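Side-chain contacts in reticulocyte binding protein (Streptococcus agalactiae COH1, PDB 3FAW), which probably hydrolyses alpha-1,6-glucosidic branch linkages in pullulan and related alpha-glucans as a cell-wall-anchored streptococcal pullulanase: residues K222-W227 against V318-Y323; M357-E360 against S366-I369. All blocks are in the same frame, centred on the assembly; numbering follows the deposited sequence.

Contact 1. Residues K222-W227 against V318-Y323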
loop_
_atom_site.group_PDB
_atom_site.type_symbol
_atom_site.label_atom_id
_atom_site.label_comp_id
_atom_site.label_asym_id
_atom_site.label_seq_id
_atom_site.Cartn_x
_atom_site.Cartn_y
_atom_site.Cartn_z
ATOM N N LYS A 222 7.086 12.443 -15.099
ATOM C CA LYS A 222 6.502 11.209 -15.629
ATOM C C LYS A 222 7.536 10.103 -15.836
ATOM O O LYS A 222 7.176 8.941 -16.022
ATOM C CB LYS A 222 5.768 11.491 -16.947
ATOM C CG LYS A 222 4.674 12.565 -16.855
ATOM C CD LYS A 222 3.594 12.218 -15.828
ATOM C CE LYS A 222 2.519 13.290 -15.757
ATOM N NZ LYS A 222 3.055 14.594 -15.270
ATOM N N SER A 223 8.816 10.470 -15.835
ATOM C CA SER A 223 9.907 9.493 -15.792
ATOM C C SER A 223 11.178 10.149 -15.247
ATOM O O SER A 223 11.182 11.345 -14.930
ATOM C CB SER A 223 10.162 8.864 -17.171
ATOM O OG SER A 223 10.948 7.679 -17.057
ATOM N N LEU A 224 12.240 9.355 -15.125
ATOM C CA LEU A 224 13.479 9.791 -14.488
ATOM C C LEU A 224 14.711 9.196 -15.162
ATOM O O LEU A 224 14.620 8.198 -15.880
ATOM C CB LEU A 224 13.504 9.367 -13.015
ATOM C CG LEU A 224 12.331 9.711 -12.089
ATOM C CD1 LEU A 224 12.442 8.901 -10.804
ATOM C CD2 LEU A 224 12.271 11.207 -11.784
ATOM N N ALA A 225 15.862 9.817 -14.908
ATOM C CA ALA A 225 17.159 9.245 -15.265
ATOM C C ALA A 225 17.442 8.042 -14.373
ATOM O O ALA A 225 16.942 7.974 -13.249
ATOM C CB ALA A 225 18.262 10.282 -15.110
ATOM N N GLU A 226 18.232 7.094 -14.876
ATOM C CA GLU A 226 18.662 5.946 -14.071
ATOM C C GLU A 226 19.202 6.450 -12.731
ATOM O O GLU A 226 19.960 7.421 -12.686
ATOM C CB GLU A 226 19.697 5.075 -14.810
ATOM C CG GLU A 226 21.097 5.688 -15.034
ATOM C CD GLU A 226 21.129 6.833 -16.042
ATOM O OE1 GLU A 226 20.138 7.043 -16.774
ATOM O OE2 GLU A 226 22.160 7.530 -16.102
ATOM N N TRP A 227 18.783 5.801 -11.648
ATOM C CA TRP A 227 18.993 6.320 -10.293
ATOM C C TRP A 227 19.835 5.371 -9.440
ATOM O O TRP A 227 19.577 4.163 -9.376
ATOM C CB TRP A 227 17.636 6.597 -9.631
ATOM C CG TRP A 227 17.688 6.994 -8.182
ATOM C CD1 TRP A 227 17.070 6.361 -7.143
ATOM C CD2 TRP A 227 18.386 8.111 -7.612
ATOM N NE1 TRP A 227 17.343 7.011 -5.965
ATOM C CE2 TRP A 227 18.145 8.088 -6.221
ATOM C CE3 TRP A 227 19.195 9.126 -8.138
ATOM C CZ2 TRP A 227 18.682 9.038 -5.349
ATOM C CZ3 TRP A 227 19.728 10.071 -7.271
ATOM C CH2 TRP A 227 19.468 10.020 -5.891
ATOM N N VAL A 318 5.728 0.110 -7.471
ATOM C CA VAL A 318 6.459 0.219 -8.733
ATOM C C VAL A 318 6.853 1.671 -9.039
ATOM O O VAL A 318 7.644 1.920 -9.949
ATOM C CB VAL A 318 5.656 -0.385 -9.930
ATOM C CG1 VAL A 318 5.350 -1.860 -9.681
ATOM C CG2 VAL A 318 4.377 0.394 -10.191
ATOM N N LEU A 319 6.307 2.627 -8.289
ATOM C CA LEU A 319 6.744 4.027 -8.412
ATOM C C LEU A 319 8.130 4.213 -7.794
ATOM O O LEU A 319 8.551 3.419 -6.951
ATOM C CB LEU A 319 5.728 4.983 -7.793
ATOM C CG LEU A 319 4.432 5.060 -8.615
ATOM C CD1 LEU A 319 3.246 5.303 -7.721
ATOM C CD2 LEU A 319 4.513 6.122 -9.710
ATOM N N SER A 320 8.831 5.259 -8.230
ATOM C CA SER A 320 10.234 5.450 -7.873
ATOM C C SER A 320 10.435 5.506 -6.367
ATOM O O SER A 320 9.776 6.275 -5.677
ATOM C CB SER A 320 10.797 6.731 -8.496
ATOM O OG SER A 320 12.134 6.951 -8.063
ATOM N N TYR A 321 11.342 4.663 -5.876
ATOM C CA TYR A 321 11.767 4.692 -4.476
ATOM C C TYR A 321 13.255 5.014 -4.379
ATOM O O TYR A 321 14.008 4.810 -5.334
ATOM C CB TYR A 321 11.426 3.383 -3.751
ATOM C CG TYR A 321 11.856 2.100 -4.437
ATOM C CD1 TYR A 321 13.117 1.544 -4.200
ATOM C CD2 TYR A 321 10.988 1.417 -5.287
ATOM C CE1 TYR A 321 13.508 0.355 -4.810
ATOM C CE2 TYR A 321 11.369 0.218 -5.898
ATOM C CZ TYR A 321 12.630 -0.305 -5.656
ATOM O OH TYR A 321 13.012 -1.485 -6.252
ATOM N N PHE A 322 13.660 5.512 -3.213
ATOM C CA PHE A 322 14.925 6.240 -3.065
ATOM C C PHE A 322 16.148 5.347 -2.841
ATOM O O PHE A 322 17.143 5.455 -3.562
ATOM C CB PHE A 322 14.796 7.255 -1.916
ATOM C CG PHE A 322 15.962 8.206 -1.796
ATOM C CD1 PHE A 322 15.959 9.416 -2.479
ATOM C CD2 PHE A 322 17.052 7.898 -0.984
ATOM C CE1 PHE A 322 17.031 10.301 -2.366
ATOM C CE2 PHE A 322 18.127 8.775 -0.862
ATOM C CZ PHE A 322 18.117 9.978 -1.552
ATOM N N TYR A 323 16.086 4.478 -1.836
ATOM C CA TYR A 323 17.249 3.668 -1.456
ATOM C C TYR A 323 17.429 2.477 -2.398
ATOM O O TYR A 323 16.907 1.387 -2.153
ATOM C CB TYR A 323 17.127 3.198 -0.009
ATOM C CG TYR A 323 17.096 4.330 0.990
ATOM C CD1 TYR A 323 15.935 4.622 1.699
ATOM C CD2 TYR A 323 18.226 5.110 1.230
ATOM C CE1 TYR A 323 15.893 5.656 2.625
ATOM C CE2 TYR A 323 18.195 6.153 2.158
ATOM C CZ TYR A 323 17.022 6.418 2.847
ATOM O OH TYR A 323 16.971 7.441 3.764
#

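Contact 2. Residues M357-E360 against S366-I369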
loop_
_atom_site.group_PDB
_atom_site.type_symbol
_atom_site.label_atom_id
_atom_site.label_comp_id
_atom_site.label_asym_id
_atom_site.label_seq_id
_atom_site.Cartn_x
_atom_site.Cartn_y
_atom_site.Cartn_z
ATOM N N MET A 357 14.127 0.195 -11.477
ATOM C CA MET A 357 14.599 -1.123 -11.011
ATOM C C MET A 357 14.001 -2.305 -11.789
ATOM O O MET A 357 14.644 -3.350 -11.921
ATOM C CB MET A 357 14.293 -1.296 -9.518
ATOM C CG MET A 357 15.032 -2.453 -8.823
ATOM S SD MET A 357 16.822 -2.215 -8.744
ATOM C CE MET A 357 17.366 -3.217 -10.125
ATOM N N TYR A 358 12.779 -2.137 -12.292
ATOM C CA TYR A 358 12.060 -3.215 -12.973
ATOM C C TYR A 358 12.079 -3.076 -14.491
ATOM O O TYR A 358 11.352 -3.785 -15.201
ATOM C CB TYR A 358 10.629 -3.290 -12.435
ATOM C CG TYR A 358 10.599 -3.287 -10.928
ATOM C CD1 TYR A 358 11.399 -4.167 -10.199
ATOM C CD2 TYR A 358 9.801 -2.389 -10.221
ATOM C CE1 TYR A 358 11.394 -4.168 -8.821
ATOM C CE2 TYR A 358 9.784 -2.388 -8.837
ATOM C CZ TYR A 358 10.587 -3.279 -8.143
ATOM O OH TYR A 358 10.590 -3.289 -6.773
ATOM N N SER A 359 12.941 -2.188 -14.978
ATOM C CA SER A 359 13.115 -1.954 -16.405
ATOM C C SER A 359 14.372 -2.650 -16.909
ATOM O O SER A 359 15.405 -2.675 -16.228
ATOM C CB SER A 359 13.213 -0.449 -16.679
ATOM O OG SER A 359 13.570 -0.187 -18.027
ATOM N N GLU A 360 14.286 -3.211 -18.110
ATOM C CA GLU A 360 15.458 -3.794 -18.763
ATOM C C GLU A 360 16.434 -2.713 -19.239
ATOM O O GLU A 360 17.632 -2.966 -19.356
ATOM C CB GLU A 360 15.027 -4.694 -19.922
ATOM C CG GLU A 360 14.354 -5.976 -19.449
ATOM C CD GLU A 360 14.155 -6.974 -20.562
ATOM O OE1 GLU A 360 13.481 -6.623 -21.551
ATOM O OE2 GLU A 360 14.663 -8.111 -20.443
ATOM N N SER A 366 11.808 6.278 -21.388
ATOM C CA SER A 366 10.568 5.877 -22.045
ATOM C C SER A 366 10.274 4.383 -21.873
ATOM O O SER A 366 9.114 3.970 -21.887
ATOM C CB SER A 366 10.623 6.235 -23.536
ATOM O OG SER A 366 10.613 7.644 -23.713
ATOM N N ALA A 367 11.324 3.584 -21.697
ATOM C CA ALA A 367 11.200 2.123 -21.683
ATOM C C ALA A 367 10.261 1.609 -20.587
ATOM O O ALA A 367 9.344 0.846 -20.872
ATOM C CB ALA A 367 12.572 1.482 -21.548
ATOM N N ARG A 368 10.479 2.042 -19.347
ATOM C CA ARG A 368 9.699 1.551 -18.196
ATOM C C ARG A 368 8.195 1.800 -18.306
ATOM O O ARG A 368 7.399 0.998 -17.816
ATOM C CB ARG A 368 10.232 2.135 -16.886
ATOM C CG ARG A 368 10.143 3.662 -16.799
ATOM C CD ARG A 368 11.501 4.266 -16.613
ATOM N NE ARG A 368 11.744 4.788 -15.289
ATOM C CZ ARG A 368 12.949 5.044 -14.791
ATOM N NH1 ARG A 368 14.060 4.791 -15.479
ATOM N NH2 ARG A 368 13.043 5.541 -13.578
ATOM N N ILE A 369 7.818 2.911 -18.933
ATOM C CA ILE A 369 6.417 3.221 -19.198
ATOM C C ILE A 369 5.850 2.197 -20.184
ATOM O O ILE A 369 4.759 1.649 -19.972
ATOM C CB ILE A 369 6.258 4.661 -19.756
ATOM C CG1 ILE A 369 6.630 5.684 -18.676
ATOM C CG2 ILE A 369 4.827 4.902 -20.263
ATOM C CD1 ILE A 369 6.673 7.125 -19.166
#

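Contact 1. Residues K222-W227 against V318-Y323
Leu224 and Trp227 reach over to Ser320 and Phe322 between two irregular loops whose backbones stay apart, the CA atoms of Trp227 and Phe322 being 8.3 Å from each other. Side chains therefore bridge most of the gap. Trp227 does most of the work. Its CG lies anti to the backbone N (chi1 174°), which carries the indole across to the second loop. There Trp227 NE1 donates a hydrogen bond of 2.9 Å to Phe322 O. The bond is bent, with 147° at the hydrogen. The acceptor sits tilted out of the indole plane, while the indole N approaches in the carbonyl plane, on a lone pair. This bond gives the buried indole N-H a partner and probably limits the swing of the ring. The benzo part of the same indole reaches the Phe322 side chain. Trp227 CZ2 stands over one face of the phenyl ring, toward the rim, 3.6 Å from Phe322 CE1. The ring planes are inclined at 59°, so the pair is oblique. Phe322 is thus held at both its backbone carbonyl and its ring. At the other end, Leu224 sends its CD1 branch against the Ser320 side chain, 3.4 Å from OG and 3.6 Å from CB. This touch is van der Waals only; Ser320 OG has its hydrogen bond with Gln349. Trp227 also packs on Gln349, and its backbone N is bonded to Glu326. Residues 222-227 belong to the loop between strands 212-216 and 241-242 of the antiparallel sheet that makes up most of the carbohydrate-binding module 48 region. Residues 318-323 follow barrel strand 312-315, so the contact ties that sheet's loop to a loop of the catalytic TIM barrel.

Contact 2. Residues M357-E360 against S366-I369
Ser359 points its side chain at the first turn of a helix, meeting Ala367 and Arg368 there. Ser359 CB lies 4.0 Å from Arg368 CB. Ser359 OG, anti to the backbone N (chi1 172°), reaches to 4.0 Å from Ala367 CB. The contact is small and made by van der Waals touches. The hydroxyl finds its polar partners nearby instead, in Glu371 one turn further along the helix and in the backbone N of Lys361. Glu371 also accepts a bond from the backbone N of Glu360, so one carboxylate grips two successive residues of the loop. Arg368 meets Ser359 only through the base of its side chain. Its CG sits between the backbone N and the carbonyl carbon (chi1 62°), and the chain bends again at the next two torsions. The guanidinium group is thereby led away from Ser359, and NH2 is bonded to the backbone O of Leu354. The loop of 357-360 belongs to the long connection from barrel strand 312-315 to helix 367-381. A short turn joins it to that helix, and the contact folds the end of the connection back against the helix start.

In the fold
Each contact has one segment, 318-323 or 357-360, in the long connection between strand 312-315 and helix 367-381, and the centres of the contacts lie 10 Å apart. They touch directly. Tyr321 OH and Tyr358 OH are 3.1 Å apart, a probable hydrogen bond, and Tyr321 OH also packs 3.4 Å from Met357 CG. From the helix, Arg368 lies against residues 222-227, with its NH1 3.5 Å from Leu224 O. The start of the helix therefore meets both the returning loop and the loop from the antiparallel sheet. The side chain of Tyr321 is about 7 Å from a bound calcium ion and that of Arg368 about 9 Å from one; neither residue is a ligand.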